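Local structure of nitroreductase family protein (Sphingopyxis sp., 7DP1) at residues A11-A14 with L15-R19; V29-A32 with L33-I37; M156-Q159 with S160-L164. The protein reduces nitro groups with a bound FMN cofactor and NADPH as electron donor, and takes part in the breakdown of dinitroaniline herbicides. The protein carries 1 engineered substitution. All coordinates share one frame; numbering follows the deposited sequence.

All three contacts are local, each joining residues one helical turn apart, so none closes a long loop; they follow one another along the chain without nesting or crossing. Contact 1 lies on helix 11-17 near the N terminus and ends with Arg-18, which bonds to the FMN phosphate, and Arg-19. Contact 2 caps the start of helix 31-41, close to strand 136-143. Contact 3 occupies the buried middle of helix 148-167 and touches both others: Leu-15 packs on Gln-159 and Leu-163, Ala-14 on Leu-163, and Ile-37 on Leu-164. Contacts 1 and 2 do not meet, their nearest atoms being about 11 Å apart. All three contacts reach the second subunit.

Contact 1. Residues A11-A14 with L15-R19; sequences ASEA and LARRR. With FMN (flavin mononucleotide), chain C.
Leu-15 N, Ala-16 N, Arg-17 N and Arg-18 N donate in turn to the carbonyl oxygens of Ala-11, Ser-12, Glu-13 and Ala-14, which makes residues 11-17 a short alpha helix that Arg-18 is the first to leave. The closing bond, Arg-18 N to Ala-14 O at 2.9 Å, is bent to 135° at the hydrogen, and the same oxygen takes a weak second bond from Arg-17 N. On the outer side Glu-13 and Arg-17 lie alongside each other and point the same way. Arg-17 NH1 rests 3.3 Å from Glu-13 CB, so it is the aliphatic part of the glutamate that meets the edge of the guanidinium. The carboxylate plane is turned 65° against the guanidinium, and Glu-13 OE1 stays 4.2 Å from Arg-17 NH1, beyond a salt bridge; OE1 bonds to Ser-10 N instead. On the buried side Leu-15 CD2 approaches Ala-11 O to 3.3 Å. Ser-12 OG bonds to Glu-167 of the second subunit.

Arg-18 turns toward the cofactor. With CG opposite the backbone N (chi1 -177°) and bends at the next two torsions, its guanidinium presents an edge to the FMN phosphate. Arg-18 NH1 and NH2 grip FMN O3P as a fork, each at 3.0 Å, and NH2 also bonds to FMN O2P at 3.3 Å. Arg-43 O of the second subunit is a further acceptor for NH2, tying the phosphate clamp to the dimer interface. Arg-19 brings its CB to 3.6 Å from FMN O1P. Ser-20 N, Arg-22 NE and, from far along the chain, Arg-219 NH2 also bond to the FMN. The segment after the first helix thus contributes to the phosphate end of the flavin site, consistent with membership of the FMN-dependent nitroreductase family.

Contact 2. Residues V29-A32 with L33-I37; sequences VDRA and LLARI
Leu-34 N bonds to Asp-30 O at 3.0 Å and opens the first turn of helix 31-41; Ala-35 N and Arg-36 N continue it with bonds to Arg-31 O and Ala-32 O. Just before the helix, the side chain of Asp-30 reaches forward to the first amides of that turn. Its CG stands anti to the backbone N (chi1 178°), which sets the carboxylate beside the helix start, and the twist of the group (chi2 22°) gives each oxygen its own donor: Asp-30 OD1 takes a weak bond from Ala-32 N at 3.0 Å, and Asp-30 OD2 another weak one from Leu-33 N at 3.1 Å. Asp-30 is therefore the N-cap, and its negative charge probably interacts favourably with the helix dipole. Val-29, the residue preceding the cap, meets Leu-34 across it in a hydrophobic staple. Val-29 CG1 touches Leu-34 CG at 3.6 Å, the two side chains crossing at about a right angle. The pair faces inward, where both residues pack on Val-136 of strand 136-143 and Leu-34 also reaches Leu-165. On the outer side Arg-36 bends at chi3 (-40°) and lays one face of its guanidinium over Ala-32 O, with the oxygen 3.6 Å from the plane and displaced from the middle of the group. That oxygen is already the acceptor of Arg-36 N. Arg-36 NH1 lies 3.7 Å from the methyl of Ala-32, CB, while NH2 points to the cap and forms a long salt bridge with Asp-30 OD2 at 3.9 Å. Arg-31 makes a cation-pi contact with Trp-228 of the second subunit, which also packs on Leu-34 and Ala-35.

Contact 3. Residues M156-Q159 with S160-L164; sequences MWLQ and SVMLL. With FMN (flavin mononucleotide), chain D.
In the middle of helix 148-167, Met-156 to Gln-159 meet Ser-160 to Leu-163 one turn later in a wholly buried local contact at the dimer interface. Ser-160 grips Met-156 O twice, through OG at 2.9 Å and through its backbone N at 3.1 Å, the two donors arriving from opposite faces of the carbonyl plane. Over one face of the Trp-157 indole, Val-161 CG2 makes a CH-pi contact, 3.7 Å from the centre of the six-membered ring and 15° off its normal. Met-162 folds back at its last torsion (chi3 -81°), setting its CE 3.8 Å from Leu-158 CG and 3.4 Å from Gln-159 OE1. This buried oxygen has no polar partner in the model. A bend at chi2 (72°) carries the Gln-159 amide across Leu-163, with NE2 3.9 Å from Leu-163 CD1, and NE2 donates to Ser-160 OG of the second subunit; the reciprocal bond joins the other pair. A leucine in place of Gln-159 would probably leave that serine hydroxyl without its amide donor and remove this pair of hydrogen bonds between the subunits. Met-156 SD lies 3.5 Å from methyl C8M of the FMN whose phosphate Arg-18 of the second subunit holds, so the helix lines that flavin's pocket. Around the helix, Trp-157 and Val-161 lean on Ala-41 of helix 31-41, Gln-159 and Leu-163 on Leu-15 of helix 11-17, and Leu-158, Val-161 and Met-162 on Leu-201 of strand 195-204.

Contact 1. Residues A11-A14 with L15-R19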
loop_
_atom_site.group_PDB
_atom_site.type_symbol
_atom_site.label_atom_id
_atom_site.label_comp_id
_atom_site.label_asym_id
_atom_site.label_seq_id
_atom_site.Cartn_x
_atom_site.Cartn_y
_atom_site.Cartn_z
ATOM N N ALA A 11 -11.566 5.990 -11.243
ATOM C CA ALA A 11 -10.658 5.768 -10.116
ATOM C C ALA A 11 -10.832 6.835 -9.015
ATOM O O ALA A 11 -10.796 6.517 -7.823
ATOM C CB ALA A 11 -9.202 5.718 -10.604
ATOM N N SER A 12 -11.046 8.088 -9.418
ATOM C CA SER A 12 -11.303 9.173 -8.466
ATOM C C SER A 12 -12.517 8.887 -7.606
ATOM O O SER A 12 -12.490 9.055 -6.383
ATOM C CB SER A 12 -11.508 10.510 -9.190
ATOM O OG SER A 12 -10.305 10.947 -9.786
ATOM N N GLU A 13 -13.594 8.477 -8.266
ATOM C CA GLU A 13 -14.844 8.147 -7.597
ATOM C C GLU A 13 -14.689 6.923 -6.713
ATOM O O GLU A 13 -15.275 6.860 -5.635
ATOM C CB GLU A 13 -15.951 7.930 -8.631
ATOM C CG GLU A 13 -16.299 9.218 -9.386
ATOM C CD GLU A 13 -16.935 8.971 -10.743
ATOM O OE1 GLU A 13 -16.950 7.811 -11.208
ATOM O OE2 GLU A 13 -17.420 9.948 -11.348
ATOM N N ALA A 14 -13.898 5.950 -7.166
ATOM C CA ALA A 14 -13.636 4.772 -6.362
ATOM C C ALA A 14 -12.930 5.175 -5.074
ATOM O O ALA A 14 -13.369 4.803 -3.991
ATOM C CB ALA A 14 -12.799 3.738 -7.147
ATOM N N LEU A 15 -11.849 5.948 -5.197
ATOM C CA LEU A 15 -11.116 6.452 -4.029
ATOM C C LEU A 15 -12.029 7.192 -3.056
ATOM O O LEU A 15 -11.929 7.026 -1.833
ATOM C CB LEU A 15 -9.997 7.407 -4.458
ATOM C CG LEU A 15 -8.537 6.942 -4.510
ATOM C CD1 LEU A 15 -8.152 6.244 -3.206
ATOM C CD2 LEU A 15 -8.284 6.044 -5.702
ATOM N N ALA A 16 -12.895 8.031 -3.619
ATOM C CA ALA A 16 -13.789 8.868 -2.835
ATOM C C ALA A 16 -14.844 8.050 -2.122
ATOM O O ALA A 16 -15.134 8.329 -0.966
ATOM C CB ALA A 16 -14.448 9.920 -3.714
ATOM N N ARG A 17 -15.398 7.029 -2.786
ATOM C CA ARG A 17 -16.510 6.277 -2.202
ATOM C C ARG A 17 -16.080 5.063 -1.388
ATOM O O ARG A 17 -16.922 4.445 -0.724
ATOM C CB ARG A 17 -17.513 5.830 -3.284
ATOM C CG ARG A 17 -18.062 6.974 -4.125
ATOM C CD ARG A 17 -18.977 6.545 -5.270
ATOM N NE ARG A 17 -19.964 7.596 -5.562
ATOM C CZ ARG A 17 -19.969 8.357 -6.658
ATOM N NH1 ARG A 17 -19.044 8.192 -7.594
ATOM N NH2 ARG A 17 -20.903 9.289 -6.821
ATOM N N ARG A 18 -14.797 4.710 -1.436
ATOM C CA ARG A 18 -14.298 3.620 -0.592
ATOM C C ARG A 18 -14.222 4.058 0.868
ATOM O O ARG A 18 -13.620 5.075 1.187
ATOM C CB ARG A 18 -12.920 3.123 -1.053
ATOM C CG ARG A 18 -12.411 1.919 -0.208
ATOM C CD ARG A 18 -10.924 1.988 0.164
ATOM N NE ARG A 18 -10.597 3.233 0.858
ATOM C CZ ARG A 18 -10.782 3.455 2.153
ATOM N NH1 ARG A 18 -11.317 2.510 2.918
ATOM N NH2 ARG A 18 -10.456 4.645 2.678
ATOM N N ARG A 19 -14.836 3.287 1.756
ATOM C CA ARG A 19 -14.684 3.534 3.182
ATOM C C ARG A 19 -14.548 2.216 3.936
ATOM O O ARG A 19 -14.839 1.142 3.405
ATOM C CB ARG A 19 -15.860 4.339 3.731
ATOM C CG ARG A 19 -17.172 3.591 3.833
ATOM C CD ARG A 19 -18.292 4.511 4.377
ATOM N NE ARG A 19 -18.040 4.934 5.755
ATOM C CZ ARG A 19 -18.342 6.125 6.277
ATOM N NH1 ARG A 19 -18.977 7.059 5.568
ATOM N NH2 ARG A 19 -18.047 6.365 7.550
HETATM N N1 FMN C . -10.720 -0.593 11.179
HETATM C C2 FMN C . -11.271 -1.296 12.231
HETATM O O2 FMN C . -12.351 -0.961 12.703
HETATM N N3 FMN C . -10.619 -2.381 12.772
HETATM C C4 FMN C . -9.406 -2.789 12.270
HETATM O O4 FMN C . -8.844 -3.783 12.764
HETATM C C4A FMN C . -8.845 -2.069 11.216
HETATM N N5 FMN C . -7.626 -2.439 10.692
HETATM C C5A FMN C . -7.068 -1.751 9.633
HETATM C C6 FMN C . -5.841 -2.172 9.128
HETATM C C7 FMN C . -5.259 -1.496 8.072
HETATM C C7M FMN C . -3.946 -1.935 7.502
HETATM C C8 FMN C . -5.902 -0.399 7.517
HETATM C C8M FMN C . -5.233 0.281 6.358
HETATM C C9 FMN C . -7.132 0.031 8.019
HETATM C C9A FMN C . -7.723 -0.645 9.089
HETATM N N10 FMN C . -8.942 -0.259 9.625
HETATM C C10 FMN C . -9.498 -0.966 10.679
HETATM C "C1'" FMN C . -9.705 0.898 9.064
HETATM C "C2'" FMN C . -9.180 2.275 9.462
HETATM O "O2'" FMN C . -9.629 2.592 10.755
HETATM C "C3'" FMN C . -9.736 3.292 8.470
HETATM O "O3'" FMN C . -9.075 3.064 7.243
HETATM C "C4'" FMN C . -9.496 4.746 8.865
HETATM O "O4'" FMN C . -10.184 5.131 10.042
HETATM C "C5'" FMN C . -10.008 5.614 7.741
HETATM O "O5'" FMN C . -11.384 5.359 7.599
HETATM P P FMN C . -11.906 4.985 6.125
HETATM O O1P FMN C . -13.329 4.512 6.226
HETATM O O2P FMN C . -11.801 6.213 5.237
HETATM O O3P FMN C . -11.015 3.893 5.560
#

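Contact 2. Residues V29-A32 with L33-I37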
loop_
_atom_site.group_PDB
_atom_site.type_symbol
_atom_site.label_atom_id
_atom_site.label_comp_id
_atom_site.label_asym_id
_atom_site.label_seq_id
_atom_site.Cartn_x
_atom_site.Cartn_y
_atom_site.Cartn_z
ATOM N N VAL A 29 -21.262 -13.075 -1.596
ATOM C CA VAL A 29 -20.350 -12.512 -2.564
ATOM C C VAL A 29 -20.088 -13.553 -3.660
ATOM O O VAL A 29 -19.789 -14.713 -3.377
ATOM C CB VAL A 29 -19.045 -12.075 -1.885
ATOM C CG1 VAL A 29 -18.101 -11.473 -2.895
ATOM C CG2 VAL A 29 -19.356 -11.072 -0.796
ATOM N N ASP A 30 -20.222 -13.132 -4.910
ATOM C CA ASP A 30 -19.967 -13.994 -6.056
ATOM C C ASP A 30 -18.502 -14.402 -6.136
ATOM O O ASP A 30 -17.645 -13.552 -6.406
ATOM C CB ASP A 30 -20.354 -13.283 -7.351
ATOM C CG ASP A 30 -20.063 -14.122 -8.584
ATOM O OD1 ASP A 30 -19.966 -15.360 -8.450
ATOM O OD2 ASP A 30 -19.893 -13.543 -9.679
ATOM N N ARG A 31 -18.212 -15.682 -5.889
ATOM C CA ARG A 31 -16.838 -16.202 -6.017
ATOM C C ARG A 31 -16.201 -15.793 -7.345
ATOM O O ARG A 31 -15.024 -15.437 -7.399
ATOM C CB ARG A 31 -16.813 -17.728 -5.920
ATOM C CG ARG A 31 -15.435 -18.333 -6.191
ATOM C CD ARG A 31 -15.507 -19.827 -6.496
ATOM N NE ARG A 31 -14.193 -20.471 -6.451
ATOM C CZ ARG A 31 -13.232 -20.313 -7.357
ATOM N NH1 ARG A 31 -12.081 -20.954 -7.214
ATOM N NH2 ARG A 31 -13.414 -19.515 -8.402
ATOM N N ALA A 32 -16.992 -15.866 -8.414
ATOM C CA ALA A 32 -16.549 -15.487 -9.755
ATOM C C ALA A 32 -16.077 -14.047 -9.845
ATOM O O ALA A 32 -15.023 -13.762 -10.427
ATOM C CB ALA A 32 -17.660 -15.723 -10.754
ATOM N N LEU A 33 -16.881 -13.139 -9.300
ATOM C CA LEU A 33 -16.524 -11.726 -9.289
ATOM C C LEU A 33 -15.239 -11.500 -8.483
ATOM O O LEU A 33 -14.358 -10.758 -8.913
ATOM C CB LEU A 33 -17.652 -10.869 -8.729
ATOM C CG LEU A 33 -17.342 -9.370 -8.755
ATOM C CD1 LEU A 33 -16.993 -8.935 -10.171
ATOM C CD2 LEU A 33 -18.508 -8.580 -8.219
ATOM N N LEU A 34 -15.146 -12.122 -7.308
ATOM C CA LEU A 34 -13.945 -11.999 -6.476
ATOM C C LEU A 34 -12.723 -12.429 -7.258
ATOM O O LEU A 34 -11.674 -11.771 -7.223
ATOM C CB LEU A 34 -14.055 -12.828 -5.199
ATOM C CG LEU A 34 -14.738 -12.210 -3.982
ATOM C CD1 LEU A 34 -14.553 -13.106 -2.762
ATOM C CD2 LEU A 34 -14.139 -10.835 -3.725
ATOM N N ALA A 35 -12.863 -13.541 -7.970
ATOM C CA ALA A 35 -11.770 -14.049 -8.797
ATOM C C ALA A 35 -11.399 -13.013 -9.840
ATOM O O ALA A 35 -10.225 -12.794 -10.065
ATOM C CB ALA A 35 -12.136 -15.341 -9.481
ATOM N N ARG A 36 -12.408 -12.411 -10.477
ATOM C CA ARG A 36 -12.142 -11.366 -11.457
ATOM C C ARG A 36 -11.504 -10.114 -10.792
ATOM O O ARG A 36 -10.717 -9.395 -11.446
ATOM C CB ARG A 36 -13.367 -10.969 -12.270
ATOM C CG ARG A 36 -13.670 -12.021 -13.339
ATOM C CD ARG A 36 -14.901 -11.693 -14.129
ATOM N NE ARG A 36 -16.005 -11.150 -13.353
ATOM C CZ ARG A 36 -17.068 -11.861 -13.005
ATOM N NH1 ARG A 36 -17.149 -13.137 -13.349
ATOM N NH2 ARG A 36 -18.052 -11.293 -12.337
ATOM N N ILE A 37 -11.846 -9.801 -9.539
ATOM C CA ILE A 37 -11.215 -8.652 -8.924
ATOM C C ILE A 37 -9.710 -8.932 -8.686
ATOM O O ILE A 37 -8.857 -8.061 -8.912
ATOM C CB ILE A 37 -11.994 -8.248 -7.645
ATOM C CG1 ILE A 37 -13.268 -7.541 -8.098
ATOM C CG2 ILE A 37 -11.141 -7.377 -6.724
ATOM C CD1 ILE A 37 -14.245 -7.124 -7.034
#

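Contact 3. Residues M156-Q159 with S160-L164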
loop_
_atom_site.group_PDB
_atom_site.type_symbol
_atom_site.label_atom_id
_atom_site.label_comp_id
_atom_site.label_asym_id
_atom_site.label_seq_id
_atom_site.Cartn_x
_atom_site.Cartn_y
_atom_site.Cartn_z
ATOM N N MET A 156 -0.045 -1.722 -1.552
ATOM C CA MET A 156 -0.357 -1.347 -2.931
ATOM C C MET A 156 -1.379 -2.315 -3.478
ATOM O O MET A 156 -2.374 -1.909 -4.083
ATOM C CB MET A 156 0.910 -1.333 -3.783
ATOM C CG MET A 156 1.874 -0.193 -3.411
ATOM S SD MET A 156 3.426 -0.389 -4.306
ATOM C CE MET A 156 4.498 0.530 -3.177
ATOM N N TRP A 157 -1.138 -3.600 -3.258
ATOM C CA TRP A 157 -2.099 -4.636 -3.697
ATOM C C TRP A 157 -3.440 -4.515 -2.996
ATOM O O TRP A 157 -4.496 -4.512 -3.630
ATOM C CB TRP A 157 -1.542 -6.025 -3.458
ATOM C CG TRP A 157 -2.481 -7.127 -3.853
ATOM C CD1 TRP A 157 -2.679 -7.606 -5.111
ATOM C CD2 TRP A 157 -3.326 -7.919 -2.985
ATOM N NE1 TRP A 157 -3.584 -8.647 -5.091
ATOM C CE2 TRP A 157 -4.003 -8.856 -3.804
ATOM C CE3 TRP A 157 -3.587 -7.914 -1.611
ATOM C CZ2 TRP A 157 -4.931 -9.802 -3.291
ATOM C CZ3 TRP A 157 -4.513 -8.847 -1.100
ATOM C CH2 TRP A 157 -5.173 -9.774 -1.947
ATOM N N LEU A 158 -3.395 -4.417 -1.675
ATOM C CA LEU A 158 -4.615 -4.337 -0.888
ATOM C C LEU A 158 -5.497 -3.174 -1.304
ATOM O O LEU A 158 -6.710 -3.326 -1.442
ATOM C CB LEU A 158 -4.280 -4.212 0.611
ATOM C CG LEU A 158 -5.525 -4.401 1.475
ATOM C CD1 LEU A 158 -6.071 -5.831 1.311
ATOM C CD2 LEU A 158 -5.233 -4.092 2.929
ATOM N N GLN A 159 -4.905 -1.982 -1.461
ATOM C CA GLN A 159 -5.692 -0.843 -1.931
ATOM C C GLN A 159 -6.249 -1.092 -3.339
ATOM O O GLN A 159 -7.335 -0.638 -3.678
ATOM C CB GLN A 159 -4.854 0.448 -1.919
ATOM C CG GLN A 159 -5.540 1.672 -2.535
ATOM C CD GLN A 159 -6.665 2.228 -1.668
ATOM O OE1 GLN A 159 -7.271 1.512 -0.840
ATOM N NE2 GLN A 159 -6.958 3.508 -1.851
ATOM N N SER A 160 -5.501 -1.795 -4.179
ATOM C CA SER A 160 -6.073 -2.172 -5.479
ATOM C C SER A 160 -7.355 -2.977 -5.288
ATOM O O SER A 160 -8.397 -2.694 -5.921
ATOM C CB SER A 160 -5.061 -2.964 -6.301
ATOM O OG SER A 160 -3.920 -2.157 -6.557
ATOM N N VAL A 161 -7.306 -3.968 -4.397
ATOM C CA VAL A 161 -8.497 -4.796 -4.169
ATOM C C VAL A 161 -9.677 -3.974 -3.646
ATOM O O VAL A 161 -10.798 -4.066 -4.146
ATOM C CB VAL A 161 -8.154 -5.939 -3.198
ATOM C CG1 VAL A 161 -9.405 -6.742 -2.818
ATOM C CG2 VAL A 161 -7.081 -6.826 -3.845
ATOM N N MET A 162 -9.412 -3.138 -2.653
ATOM C CA MET A 162 -10.468 -2.364 -2.025
ATOM C C MET A 162 -11.150 -1.419 -3.028
ATOM O O MET A 162 -12.363 -1.238 -3.011
ATOM C CB MET A 162 -9.883 -1.582 -0.851
ATOM C CG MET A 162 -9.479 -2.497 0.310
ATOM S SD MET A 162 -9.006 -1.513 1.731
ATOM C CE MET A 162 -7.328 -1.108 1.284
ATOM N N LEU A 163 -10.357 -0.806 -3.903
ATOM C CA LEU A 163 -10.939 0.049 -4.934
ATOM C C LEU A 163 -11.746 -0.732 -5.960
ATOM O O LEU A 163 -12.810 -0.281 -6.366
ATOM C CB LEU A 163 -9.844 0.839 -5.638
ATOM C CG LEU A 163 -9.198 1.879 -4.718
ATOM C CD1 LEU A 163 -8.066 2.581 -5.428
ATOM C CD2 LEU A 163 -10.275 2.863 -4.296
ATOM N N LEU A 164 -11.251 -1.906 -6.363
ATOM C CA LEU A 164 -11.979 -2.740 -7.327
ATOM C C LEU A 164 -13.324 -3.214 -6.778
ATOM O O LEU A 164 -14.301 -3.353 -7.522
ATOM C CB LEU A 164 -11.143 -3.958 -7.718
ATOM C CG LEU A 164 -9.975 -3.616 -8.641
ATOM C CD1 LEU A 164 -8.904 -4.737 -8.676
ATOM C CD2 LEU A 164 -10.487 -3.310 -10.025
HETATM N N1 FMN D . 11.649 0.298 -10.965
HETATM C C2 FMN D . 12.895 0.760 -11.306
HETATM O O2 FMN D . 13.246 0.705 -12.477
HETATM N N3 FMN D . 13.736 1.293 -10.348
HETATM C C4 FMN D . 13.351 1.385 -9.028
HETATM O O4 FMN D . 14.137 1.883 -8.202
HETATM C C4A FMN D . 12.081 0.906 -8.678
HETATM N N5 FMN D . 11.631 0.956 -7.379
HETATM C C5A FMN D . 10.363 0.518 -7.057
HETATM C C6 FMN D . 9.929 0.599 -5.747
HETATM C C7 FMN D . 8.655 0.152 -5.415
HETATM C C7M FMN D . 8.186 0.267 -3.998
HETATM C C8 FMN D . 7.817 -0.380 -6.387
HETATM C C8M FMN D . 6.423 -0.821 -6.029
HETATM C C9 FMN D . 8.255 -0.462 -7.699
HETATM C C9A FMN D . 9.527 -0.005 -8.036
HETATM N N10 FMN D . 9.988 -0.083 -9.340
HETATM C C10 FMN D . 11.243 0.372 -9.654
HETATM C "C1'" FMN D . 9.129 -0.627 -10.450
HETATM C "C2'" FMN D . 9.013 -2.148 -10.414
HETATM O "O2'" FMN D . 10.156 -2.744 -10.976
HETATM C "C3'" FMN D . 7.761 -2.521 -11.208
HETATM O "O3'" FMN D . 6.617 -2.020 -10.551
HETATM C "C4'" FMN D . 7.586 -4.021 -11.430
HETATM O "O4'" FMN D . 8.647 -4.454 -12.262
HETATM C "C5'" FMN D . 6.266 -4.226 -12.175
HETATM O "O5'" FMN D . 6.281 -3.469 -13.388
HETATM P P FMN D . 5.110 -2.396 -13.720
HETATM O O1P FMN D . 5.556 -1.679 -14.983
HETATM O O2P FMN D . 3.772 -3.037 -13.966
HETATM O O3P FMN D . 4.948 -1.509 -12.514
#